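Local coordinates for DNA-(apurinic or apyrimidinic site) lyase (Xenopus laevis, PDB 6WCD), which cleaves DNA as a magnesium-dependent 3'-5' exonuclease and weak apurinic/apyrimidinic endonuclease in base excision repair, here represented by its catalytic domain, at residues Y52-S57 / L320-L325; G97-T102 / Q165-A170; T122-L127 / L136-V141; D241-F246 / S289-E294. All coordinates share one frame; numbering follows the deposited sequence. Where two conformers were deposited one is given.

Contacts 1 and 4 lie on the two outermost strands, 53-57 and 286-291, of one six-stranded sheet, on opposite sides of the chain's centre. Contact 1 is buried and mixes backbone, hydroxyl and water bonds; contact 4, partly buried, joins a serine pair to packing of aromatic side chains from a short helix. Contact 3 belongs to the other sheet of the sandwich and is a buried hairpin held by backbone ladder bonds. It meets contact 1 where Tyr55 packs on Thr122, and contact 2 where Ala168 of the outer helix packs on Ile139. Contact 2 is the surface member, in which an arginine of that helix bonds to the backbone of an irregular loop.

Contact 1: residues Y52-S57 / L320-L325; sequences YNSYFS and LCTKYL
The outer edge of the six-stranded sheet in this DNase I-like catalytic domain is met here by the loop that follows strand 310-312, with Ser54, Tyr55 and Phe56 of strand 53-57 touching Leu320, Cys321 and Thr322. The odd-numbered residues of the strand pair with strand 68-72, while Ser54 and Phe56 turn their backbone groups to the loop. Thr322 N donates to Ser54 O over 3.0 Å in a nearly straight bond (168°), and the same carbonyl takes a CA-H...O contact from Cys321 CA. Waters continue the line: one accepts from Ser54 N and bonds Thr322 OG1, and another accepts from Phe56 N at 2.9 Å while donating to Leu320 O. The hydroxyls Ser54 OG and Thr322 OG1 lie 2.7 Å apart. Ser54 OG sits between its backbone N and carbonyl carbon (chi1 67°), also bonded to Ala47 O. The other branch of the threonine, CG2, packs obliquely on Phe56 CD1 at 3.5 Å. On the other face of the strand, Tyr55 CE1 lies 3.5 Å from Cys321 CB, with Cys321 SG 4.7 Å from the ring centroid in an oblique sulfur-aromatic contact; Leu320 CB reaches Tyr55 CD1. The tyrosine is fixed at its far end by a 2.7 Å bond from Tyr55 OH to Asn53 OD1, which lies at the ring edge in its plane, and Val120 and Thr122 of the second sheet touch the ring. The result is an edge strand flanked by a loop and the start of a 3-10 turn, joined by one direct backbone bond and water bridges, at the border of a two-sheet sandwich.

Contact 2: residues G97-T102 / Q165-A170; sequences GCYGNT and QTRAEA
Helix 152-173, an outer helix of the DNase I-like alpha/beta sandwich, meets the irregular loop 97-102 through Thr166, Arg167 and Ala170, which face Gly97 to Thr102. Arg167 covers more of the contact than any other residue. Its CG is anti to the backbone N (chi1 -178°) and the chain bends at chi2, after which the guanidinium lies beside the Tyr99 side chain, both pointing the same way. Arg167 NH2 donates to Gly97 O at 2.8 Å, with a weak second bond to the same oxygen from Arg167 NE at 3.0 Å, so one carbonyl takes two donors near the guanidinium edge. Over one face of that group stands Tyr99 CD1, 3.5 Å above the plane and over its centre; the ring itself is turned by 50°, and the two planes are therefore not stacked in parallel. Glu82 ties the cluster together from outside: it bonds Tyr99 OH and Gly97 N, and forms a long, weak ion pair with Arg167 NH2, while Leu85 O weakly accepts from Arg167 NH1. Both residues fall in the stretch inferred to be a Claspin-like CKB motif. The rest of the contact is van der Waals packing of methyl groups against the loop backbone. Thr166 bonds its hydroxyl back to His162 O within the helix and presents CG2 to the loop, 3.6 Å from Asn101 O. One turn further on, Ala170 CB fits close beneath the loop backbone, 3.4 Å from Cys98 O and 3.5 Å from Gly100 N.

Contact 3: residues T122-L127 / L136-V141; sequences TQHRIL and LTVINV
Leu136 and Val138 pack against Thr122, His124 and Ile126 on the buried side of this contact, whereas Gln123 and Thr137 meet on the other side, where the glutamine is partly exposed. On the tight side Val138 CG2 lies 3.9 Å from His124 CD2, and Ile126 CD1 reaches Leu136 CB at 4.2 Å. The imidazole is held at both nitrogens: His124 NE2 is hydrogen-bonded to Thr122 OG1 at 2.8 Å, and ND1 to Thr76 O. Cys31 and Ile29 of the facing sheet touch this surface, so it belongs to the interior of the sandwich. The backbones form an antiparallel beta hairpin, strands 119-127 and 133-142, with hydrogen-bonded pairs at Thr122-Val138 and His124-Leu136 flanking a non-hydrogen-bonded Gln123-Thr137 pair. His124 N to Leu136 O and Leu136 N to His124 O both measure 2.8 Å. One water bridges Thr122 OG1 and Val138 O on the buried side. On the more open side contact is sparser and polar. The extended glutamine sends Gln123 NE2 to Thr137 OG1 at 2.9 Å, almost straight (173°) and within the amide plane; beyond it Thr137 touches Ile171 of the covering helix.

Contact 4: residues D241-F246 / S289-E294; sequences DSFRYF and SVIMPE
Ser242 OG is held by two partners, Ser289 OG across the contact at 2.7 Å and the backbone Ile275 O of strand 269-278. The Ser289 hydroxyl reaches it with OG anti to its own backbone N (chi1 -179°), and Ser289 CB follows closely, 3.2 Å from Ser242 OG. Beside this polar pair the contact turns aromatic. Phe243 crosses Ile291 at about a right angle and, in one of the two deposited conformers of the isoleucine, Ile291 CD1 sits over the ring face, 3.9 Å from the centroid and 15° off the normal, as a CH-pi contact displaced toward the rim. Ile291 CG1 adds a 3.7 Å contact with Phe243 CE1. The edge of the same ring turns to the strand backbone, where Phe243 CD1 lies 3.4 Å from Ser289 O. Phe246, a turn further along, brings CD2 to within 3.8 Å of Ser289 N. Asp241 holds the N-cap position of the helix and forms a salt bridge with Arg271. The axis of helix 242-246 runs at 103° to that of residues 289-291, the end of strand 286-291, with a closest approach of 7.0 Å; following directly on strand 239-241 of one sheet, the helix packs against the outermost strand of the other, whose inner neighbour is strand 303-307.

Contact 1: residues Y52-S57 / L320-L325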
# COMPACT_ATOMS: atom_id res chain seq x y z
N TYR A 52 15.94 7.46 -5.89
CA TYR A 52 14.71 6.72 -6.05
C TYR A 52 14.00 7.17 -7.31
O TYR A 52 14.16 8.32 -7.76
CB TYR A 52 13.73 6.94 -4.90
CG TYR A 52 14.29 6.53 -3.55
CD1 TYR A 52 15.08 7.42 -2.84
CD2 TYR A 52 14.09 5.26 -3.03
CE1 TYR A 52 15.64 7.07 -1.60
CE2 TYR A 52 14.68 4.89 -1.77
CZ TYR A 52 15.44 5.81 -1.10
OH TYR A 52 16.02 5.39 0.10
N ASN A 53 13.21 6.26 -7.88
CA ASN A 53 12.23 6.60 -8.90
C ASN A 53 10.87 6.32 -8.29
O ASN A 53 10.67 5.28 -7.65
CB ASN A 53 12.44 5.88 -10.23
CG ASN A 53 12.59 4.37 -10.15
OD1 ASN A 53 11.66 3.61 -10.48
ND2 ASN A 53 13.76 3.91 -9.74
N SER A 54 9.95 7.28 -8.41
CA SER A 54 8.71 7.19 -7.66
C SER A 54 7.48 7.31 -8.52
O SER A 54 7.50 7.89 -9.60
CB SER A 54 8.66 8.25 -6.57
OG SER A 54 8.57 9.58 -7.13
N TYR A 55 6.38 6.78 -7.96
CA TYR A 55 5.09 6.58 -8.63
C TYR A 55 4.00 6.97 -7.65
O TYR A 55 3.82 6.32 -6.63
CB TYR A 55 4.94 5.12 -9.10
CG TYR A 55 6.15 4.71 -9.91
CD1 TYR A 55 6.19 4.93 -11.29
CD2 TYR A 55 7.32 4.25 -9.27
CE1 TYR A 55 7.35 4.71 -12.03
CE2 TYR A 55 8.47 4.04 -9.99
CZ TYR A 55 8.48 4.27 -11.37
OH TYR A 55 9.61 4.09 -12.13
N PHE A 56 3.29 8.03 -7.97
CA PHE A 56 2.27 8.61 -7.09
C PHE A 56 0.90 8.40 -7.69
O PHE A 56 0.73 8.47 -8.92
CB PHE A 56 2.46 10.12 -6.88
CG PHE A 56 3.46 10.50 -5.84
CD1 PHE A 56 4.77 10.18 -5.92
CD2 PHE A 56 3.04 11.23 -4.75
CE1 PHE A 56 5.69 10.54 -4.93
CE2 PHE A 56 3.91 11.61 -3.77
CZ PHE A 56 5.27 11.30 -3.87
N SER A 57 -0.08 8.27 -6.83
CA SER A 57 -1.47 8.53 -7.20
C SER A 57 -1.91 9.73 -6.40
O SER A 57 -1.82 9.75 -5.19
CB SER A 57 -2.35 7.32 -6.92
OG SER A 57 -3.71 7.62 -7.38
N LEU A 320 4.40 6.61 -15.71
CA LEU A 320 3.79 7.15 -14.50
C LEU A 320 4.83 7.80 -13.60
O LEU A 320 4.46 8.53 -12.69
CB LEU A 320 3.07 6.07 -13.71
CG LEU A 320 2.29 6.46 -12.48
CD1 LEU A 320 1.20 7.48 -12.79
CD2 LEU A 320 1.64 5.23 -11.85
N CYS A 321 6.08 7.55 -13.82
CA CYS A 321 7.10 8.08 -12.91
C CYS A 321 6.99 9.61 -12.81
O CYS A 321 6.81 10.33 -13.81
CB CYS A 321 8.50 7.70 -13.39
SG CYS A 321 9.83 8.14 -12.28
N THR A 322 7.13 10.10 -11.57
CA THR A 322 7.07 11.52 -11.28
C THR A 322 8.09 12.34 -12.04
O THR A 322 7.88 13.54 -12.28
CB THR A 322 7.26 11.76 -9.78
OG1 THR A 322 8.47 11.15 -9.38
CG2 THR A 322 6.13 11.20 -8.96
N LYS A 323 9.21 11.73 -12.45
CA LYS A 323 10.23 12.52 -13.14
C LYS A 323 9.74 13.03 -14.49
O LYS A 323 10.32 13.97 -15.02
CB LYS A 323 11.49 11.69 -13.31
CG LYS A 323 11.44 10.60 -14.32
CD LYS A 323 12.80 9.86 -14.29
CE LYS A 323 12.94 8.89 -15.40
NZ LYS A 323 14.26 8.22 -15.32
N TYR A 324 8.66 12.48 -15.01
CA TYR A 324 8.12 12.88 -16.28
C TYR A 324 7.03 13.93 -16.15
O TYR A 324 6.55 14.43 -17.18
CB TYR A 324 7.56 11.68 -17.03
CG TYR A 324 8.58 10.59 -17.32
CD1 TYR A 324 9.74 10.83 -18.01
CD2 TYR A 324 8.31 9.30 -16.88
CE1 TYR A 324 10.62 9.80 -18.31
CE2 TYR A 324 9.19 8.29 -17.16
CZ TYR A 324 10.32 8.54 -17.84
OH TYR A 324 11.17 7.48 -18.06
N LEU A 325 6.65 14.30 -14.95
CA LEU A 325 5.62 15.31 -14.80
C LEU A 325 6.09 16.63 -15.38
O LEU A 325 7.19 17.10 -15.05
CB LEU A 325 5.24 15.46 -13.31
CG LEU A 325 4.49 14.29 -12.72
CD1 LEU A 325 4.43 14.42 -11.20
CD2 LEU A 325 3.08 14.17 -13.30
O HOH W 1 11.02 9.92 -9.44
O HOH W 2 3.40 9.59 -10.44

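Contact 2: residues G97-T102 / Q165-A170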
# COMPACT_ATOMS: atom_id res chain seq x y z
N GLY A 97 -2.72 -3.53 -16.22
CA GLY A 97 -3.80 -4.34 -16.77
C GLY A 97 -4.32 -5.41 -15.80
O GLY A 97 -4.16 -5.34 -14.59
N CYS A 98 -4.95 -6.43 -16.39
CA CYS A 98 -5.57 -7.53 -15.64
C CYS A 98 -6.60 -6.99 -14.64
O CYS A 98 -6.44 -7.08 -13.44
CB CYS A 98 -4.54 -8.36 -14.86
SG CYS A 98 -3.27 -9.08 -15.89
N TYR A 99 -7.69 -6.44 -15.19
CA TYR A 99 -8.66 -5.71 -14.36
C TYR A 99 -9.66 -6.60 -13.62
O TYR A 99 -10.16 -6.19 -12.55
CB TYR A 99 -9.37 -4.71 -15.25
CG TYR A 99 -8.40 -3.66 -15.74
CD1 TYR A 99 -7.82 -2.77 -14.87
CD2 TYR A 99 -8.05 -3.59 -17.06
CE1 TYR A 99 -6.91 -1.83 -15.32
CE2 TYR A 99 -7.14 -2.64 -17.51
CZ TYR A 99 -6.58 -1.76 -16.64
OH TYR A 99 -5.66 -0.82 -17.10
N GLY A 100 -9.97 -7.76 -14.13
CA GLY A 100 -11.02 -8.59 -13.58
C GLY A 100 -12.40 -8.09 -14.00
O GLY A 100 -12.57 -7.09 -14.70
N ASN A 101 -13.41 -8.83 -13.55
CA ASN A 101 -14.78 -8.61 -13.97
C ASN A 101 -15.40 -7.56 -13.05
O ASN A 101 -15.60 -7.81 -11.86
CB ASN A 101 -15.56 -9.92 -13.92
CG ASN A 101 -16.99 -9.76 -14.37
OD1 ASN A 101 -17.53 -8.68 -14.30
ND2 ASN A 101 -17.59 -10.83 -14.87
N THR A 102 -15.69 -6.38 -13.60
CA THR A 102 -16.28 -5.32 -12.78
C THR A 102 -17.72 -5.04 -13.20
O THR A 102 -18.21 -3.92 -13.04
CB THR A 102 -15.43 -4.05 -12.78
OG1 THR A 102 -15.24 -3.60 -14.12
CG2 THR A 102 -14.08 -4.30 -12.14
N GLN A 165 -10.12 -6.54 -4.09
CA GLN A 165 -10.08 -7.99 -4.24
C GLN A 165 -10.17 -8.40 -5.69
O GLN A 165 -9.41 -9.29 -6.16
CB GLN A 165 -11.19 -8.63 -3.41
CG GLN A 165 -11.25 -10.10 -3.55
CD GLN A 165 -12.13 -10.75 -2.53
OE1 GLN A 165 -12.92 -10.10 -1.87
NE2 GLN A 165 -12.02 -12.08 -2.44
N THR A 166 -11.10 -7.80 -6.42
CA THR A 166 -11.27 -8.14 -7.83
C THR A 166 -9.97 -7.94 -8.59
O THR A 166 -9.55 -8.80 -9.38
CB THR A 166 -12.39 -7.29 -8.43
OG1 THR A 166 -13.64 -7.61 -7.80
CG2 THR A 166 -12.56 -7.60 -9.92
N ARG A 167 -9.34 -6.80 -8.40
CA ARG A 167 -8.14 -6.51 -9.17
C ARG A 167 -6.98 -7.42 -8.77
O ARG A 167 -6.25 -7.92 -9.62
CB ARG A 167 -7.75 -5.04 -9.00
CG ARG A 167 -6.51 -4.65 -9.82
CD ARG A 167 -6.81 -4.74 -11.31
NE ARG A 167 -5.69 -4.38 -12.17
CZ ARG A 167 -5.30 -3.14 -12.41
NH1 ARG A 167 -5.89 -2.13 -11.82
NH2 ARG A 167 -4.27 -2.89 -13.24
N ALA A 168 -6.76 -7.57 -7.46
CA ALA A 168 -5.61 -8.34 -6.98
C ALA A 168 -5.71 -9.79 -7.41
O ALA A 168 -4.71 -10.39 -7.84
CB ALA A 168 -5.53 -8.23 -5.48
N GLU A 169 -6.91 -10.37 -7.34
CA GLU A 169 -7.09 -11.76 -7.77
C GLU A 169 -6.96 -11.89 -9.28
O GLU A 169 -6.44 -12.92 -9.77
CB GLU A 169 -8.43 -12.29 -7.25
CG GLU A 169 -8.38 -12.41 -5.74
CD GLU A 169 -9.62 -13.02 -5.13
OE1 GLU A 169 -10.59 -13.38 -5.86
OE2 GLU A 169 -9.63 -13.13 -3.89
N ALA A 170 -7.34 -10.87 -10.05
CA ALA A 170 -7.20 -10.98 -11.49
C ALA A 170 -5.74 -10.92 -11.90
O ALA A 170 -5.30 -11.68 -12.77
CB ALA A 170 -7.97 -9.88 -12.20

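Contact 3: residues T122-L127 / L136-V141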
# COMPACT_ATOMS: atom_id res chain seq x y z
N THR A 122 2.79 -1.16 -8.95
CA THR A 122 4.07 -1.24 -9.65
C THR A 122 4.36 -2.72 -9.89
O THR A 122 4.01 -3.56 -9.07
CB THR A 122 5.21 -0.55 -8.88
OG1 THR A 122 5.33 -1.04 -7.55
CG2 THR A 122 5.05 0.98 -8.79
N GLN A 123 4.93 -3.03 -11.05
CA GLN A 123 5.20 -4.41 -11.41
C GLN A 123 6.69 -4.57 -11.64
O GLN A 123 7.28 -3.81 -12.40
CB GLN A 123 4.37 -4.78 -12.63
CG GLN A 123 4.38 -6.21 -12.99
CD GLN A 123 3.30 -6.48 -14.03
OE1 GLN A 123 3.53 -6.30 -15.22
NE2 GLN A 123 2.12 -6.88 -13.58
N HIS A 124 7.26 -5.59 -11.00
CA HIS A 124 8.70 -5.79 -10.87
C HIS A 124 9.02 -7.20 -11.33
O HIS A 124 8.39 -8.16 -10.88
CB HIS A 124 9.12 -5.62 -9.40
CG HIS A 124 8.65 -4.34 -8.79
ND1 HIS A 124 9.43 -3.20 -8.74
CD2 HIS A 124 7.46 -3.99 -8.25
CE1 HIS A 124 8.72 -2.22 -8.20
NE2 HIS A 124 7.53 -2.67 -7.88
N ARG A 125 10.06 -7.37 -12.12
CA ARG A 125 10.51 -8.74 -12.37
C ARG A 125 11.42 -9.17 -11.23
O ARG A 125 12.21 -8.38 -10.70
CB ARG A 125 11.25 -8.81 -13.69
CG ARG A 125 10.35 -8.57 -14.89
CD ARG A 125 9.32 -9.73 -15.11
NE ARG A 125 9.82 -10.74 -16.05
CZ ARG A 125 9.22 -11.89 -16.36
NH1 ARG A 125 9.77 -12.71 -17.24
NH2 ARG A 125 8.08 -12.24 -15.80
N ILE A 126 11.31 -10.44 -10.85
CA ILE A 126 12.09 -10.98 -9.73
C ILE A 126 12.59 -12.35 -10.16
O ILE A 126 12.03 -13.02 -11.03
CB ILE A 126 11.30 -11.09 -8.40
CG1 ILE A 126 10.06 -12.00 -8.56
CG2 ILE A 126 10.97 -9.72 -7.85
CD1 ILE A 126 9.44 -12.44 -7.24
N LEU A 127 13.70 -12.79 -9.53
CA LEU A 127 14.19 -14.15 -9.67
C LEU A 127 13.81 -14.93 -8.43
O LEU A 127 14.11 -14.51 -7.32
CB LEU A 127 15.70 -14.15 -9.88
CG LEU A 127 16.16 -13.46 -11.17
CD1 LEU A 127 17.68 -13.27 -11.12
CD2 LEU A 127 15.76 -14.28 -12.37
N LEU A 136 6.30 -9.73 -10.02
CA LEU A 136 5.73 -9.37 -8.71
C LEU A 136 5.02 -8.04 -8.87
O LEU A 136 5.64 -7.03 -9.24
CB LEU A 136 6.83 -9.23 -7.69
CG LEU A 136 6.43 -8.67 -6.36
CD1 LEU A 136 5.51 -9.63 -5.63
CD2 LEU A 136 7.66 -8.41 -5.47
N THR A 137 3.72 -8.03 -8.59
CA THR A 137 2.96 -6.80 -8.62
C THR A 137 2.71 -6.33 -7.20
O THR A 137 2.21 -7.10 -6.38
CB THR A 137 1.65 -6.98 -9.37
OG1 THR A 137 1.90 -7.41 -10.70
CG2 THR A 137 0.91 -5.65 -9.49
N VAL A 138 3.08 -5.08 -6.90
CA VAL A 138 2.91 -4.44 -5.61
C VAL A 138 1.74 -3.47 -5.70
O VAL A 138 1.76 -2.53 -6.52
CB VAL A 138 4.21 -3.73 -5.21
CG1 VAL A 138 4.03 -2.96 -3.96
CG2 VAL A 138 5.35 -4.70 -5.10
N ILE A 139 0.71 -3.69 -4.89
CA ILE A 139 -0.47 -2.88 -4.86
C ILE A 139 -0.46 -2.12 -3.55
O ILE A 139 -0.66 -2.72 -2.50
CB ILE A 139 -1.72 -3.74 -4.95
CG1 ILE A 139 -1.63 -4.68 -6.15
CG2 ILE A 139 -2.97 -2.87 -5.04
CD1 ILE A 139 -2.88 -5.58 -6.36
N ASN A 140 -0.25 -0.82 -3.63
CA ASN A 140 -0.06 0.08 -2.47
C ASN A 140 -1.39 0.81 -2.27
O ASN A 140 -1.80 1.59 -3.14
CB ASN A 140 1.09 1.03 -2.79
CG ASN A 140 1.27 2.13 -1.78
OD1 ASN A 140 0.62 2.12 -0.74
ND2 ASN A 140 2.14 3.08 -2.09
N VAL A 141 -2.08 0.57 -1.14
CA VAL A 141 -3.45 1.08 -0.93
C VAL A 141 -3.61 1.85 0.35
O VAL A 141 -3.00 1.54 1.39
CB VAL A 141 -4.51 -0.03 -0.98
CG1 VAL A 141 -4.53 -0.69 -2.31
CG2 VAL A 141 -4.27 -1.12 0.08
O HOH W 3 3.23 0.12 -5.82

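Contact 4: residues D241-F246 / S289-E294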
# COMPACT_ATOMS: atom_id res chain seq x y z
N ASP A 241 -1.61 -12.86 5.45
CA ASP A 241 -1.11 -11.78 6.31
C ASP A 241 0.31 -12.13 6.74
O ASP A 241 0.51 -12.99 7.61
CB ASP A 241 -2.06 -11.66 7.49
CG ASP A 241 -1.72 -10.54 8.46
OD1 ASP A 241 -0.63 -9.95 8.43
OD2 ASP A 241 -2.58 -10.29 9.34
N SER A 242 1.30 -11.52 6.12
CA SER A 242 2.66 -12.04 6.30
C SER A 242 3.13 -11.86 7.73
O SER A 242 3.89 -12.67 8.23
CB SER A 242 3.62 -11.36 5.31
OG SER A 242 3.81 -9.95 5.52
N PHE A 243 2.77 -10.75 8.37
CA PHE A 243 3.18 -10.59 9.76
C PHE A 243 2.76 -11.79 10.59
O PHE A 243 3.53 -12.30 11.40
CB PHE A 243 2.60 -9.32 10.37
CG PHE A 243 2.96 -9.12 11.83
CD1 PHE A 243 4.26 -8.84 12.23
CD2 PHE A 243 2.00 -9.20 12.81
CE1 PHE A 243 4.59 -8.74 13.56
CE2 PHE A 243 2.30 -9.07 14.12
CZ PHE A 243 3.59 -8.83 14.52
N ARG A 244 1.51 -12.27 10.41
CA ARG A 244 1.04 -13.37 11.23
C ARG A 244 1.54 -14.72 10.77
O ARG A 244 1.54 -15.68 11.54
CB ARG A 244 -0.50 -13.36 11.26
CG ARG A 244 -1.03 -12.23 12.07
CD ARG A 244 -0.63 -12.28 13.54
NE ARG A 244 -1.18 -11.13 14.25
CZ ARG A 244 -0.77 -10.71 15.45
NH1 ARG A 244 0.26 -11.28 16.05
NH2 ARG A 244 -1.34 -9.66 15.99
N TYR A 245 2.01 -14.84 9.53
CA TYR A 245 2.67 -16.05 9.10
C TYR A 245 3.91 -16.28 9.96
O TYR A 245 4.22 -17.41 10.32
CB TYR A 245 3.04 -15.92 7.62
CG TYR A 245 3.61 -17.18 7.00
CD1 TYR A 245 4.98 -17.36 6.88
CD2 TYR A 245 2.79 -18.17 6.49
CE1 TYR A 245 5.52 -18.50 6.31
CE2 TYR A 245 3.32 -19.29 5.91
CZ TYR A 245 4.67 -19.47 5.84
OH TYR A 245 5.20 -20.60 5.26
N PHE A 246 4.62 -15.19 10.30
CA PHE A 246 5.86 -15.34 11.06
C PHE A 246 5.69 -15.10 12.55
O PHE A 246 6.51 -15.59 13.32
CB PHE A 246 6.91 -14.39 10.47
CG PHE A 246 7.36 -14.77 9.08
CD1 PHE A 246 8.22 -15.82 8.89
CD2 PHE A 246 6.88 -14.10 7.99
CE1 PHE A 246 8.63 -16.18 7.62
CE2 PHE A 246 7.28 -14.47 6.74
CZ PHE A 246 8.14 -15.49 6.57
N SER A 289 8.45 -10.71 8.37
CA SER A 289 7.57 -9.56 8.23
C SER A 289 7.39 -9.03 9.63
O SER A 289 7.05 -9.81 10.53
CB SER A 289 6.25 -9.99 7.63
OG SER A 289 5.39 -8.90 7.46
N VAL A 290 7.66 -7.74 9.84
CA VAL A 290 7.79 -7.15 11.15
C VAL A 290 7.07 -5.80 11.20
O VAL A 290 6.69 -5.21 10.17
CB VAL A 290 9.26 -6.95 11.57
CG1 VAL A 290 10.05 -8.29 11.48
CG2 VAL A 290 9.91 -5.92 10.73
N ILE A 291 6.94 -5.30 12.41
CA ILE A 291 6.49 -3.95 12.74
C ILE A 291 7.74 -3.15 13.09
O ILE A 291 8.68 -3.68 13.69
CB ILE A 291 5.50 -3.92 13.93
CG1 ILE A 291 4.53 -5.10 13.89
CG2 ILE A 291 4.76 -2.58 13.98
CD1 ILE A 291 3.62 -5.07 12.70
N MET A 292 7.77 -1.86 12.76
CA MET A 292 8.88 -0.95 13.09
C MET A 292 8.43 0.16 14.05
O MET A 292 8.34 1.33 13.68
CB MET A 292 9.42 -0.34 11.79
CG MET A 292 9.87 -1.31 10.70
SD MET A 292 10.51 -0.45 9.23
CE MET A 292 12.15 -0.02 9.85
N PRO A 293 8.12 -0.18 15.31
CA PRO A 293 7.53 0.82 16.21
C PRO A 293 8.52 1.91 16.61
O PRO A 293 8.07 2.92 17.20
CB PRO A 293 7.10 -0.02 17.42
CG PRO A 293 7.91 -1.16 17.40
CD PRO A 293 8.21 -1.50 15.94
N GLU A 294 9.80 1.72 16.32
CA GLU A 294 10.81 2.72 16.64
C GLU A 294 10.79 3.92 15.73
O GLU A 294 11.41 4.94 16.06
CB GLU A 294 12.22 2.09 16.60
CG GLU A 294 12.78 1.71 15.21
CD GLU A 294 12.22 0.43 14.57
OE1 GLU A 294 11.36 -0.24 15.18
OE2 GLU A 294 12.68 0.09 13.45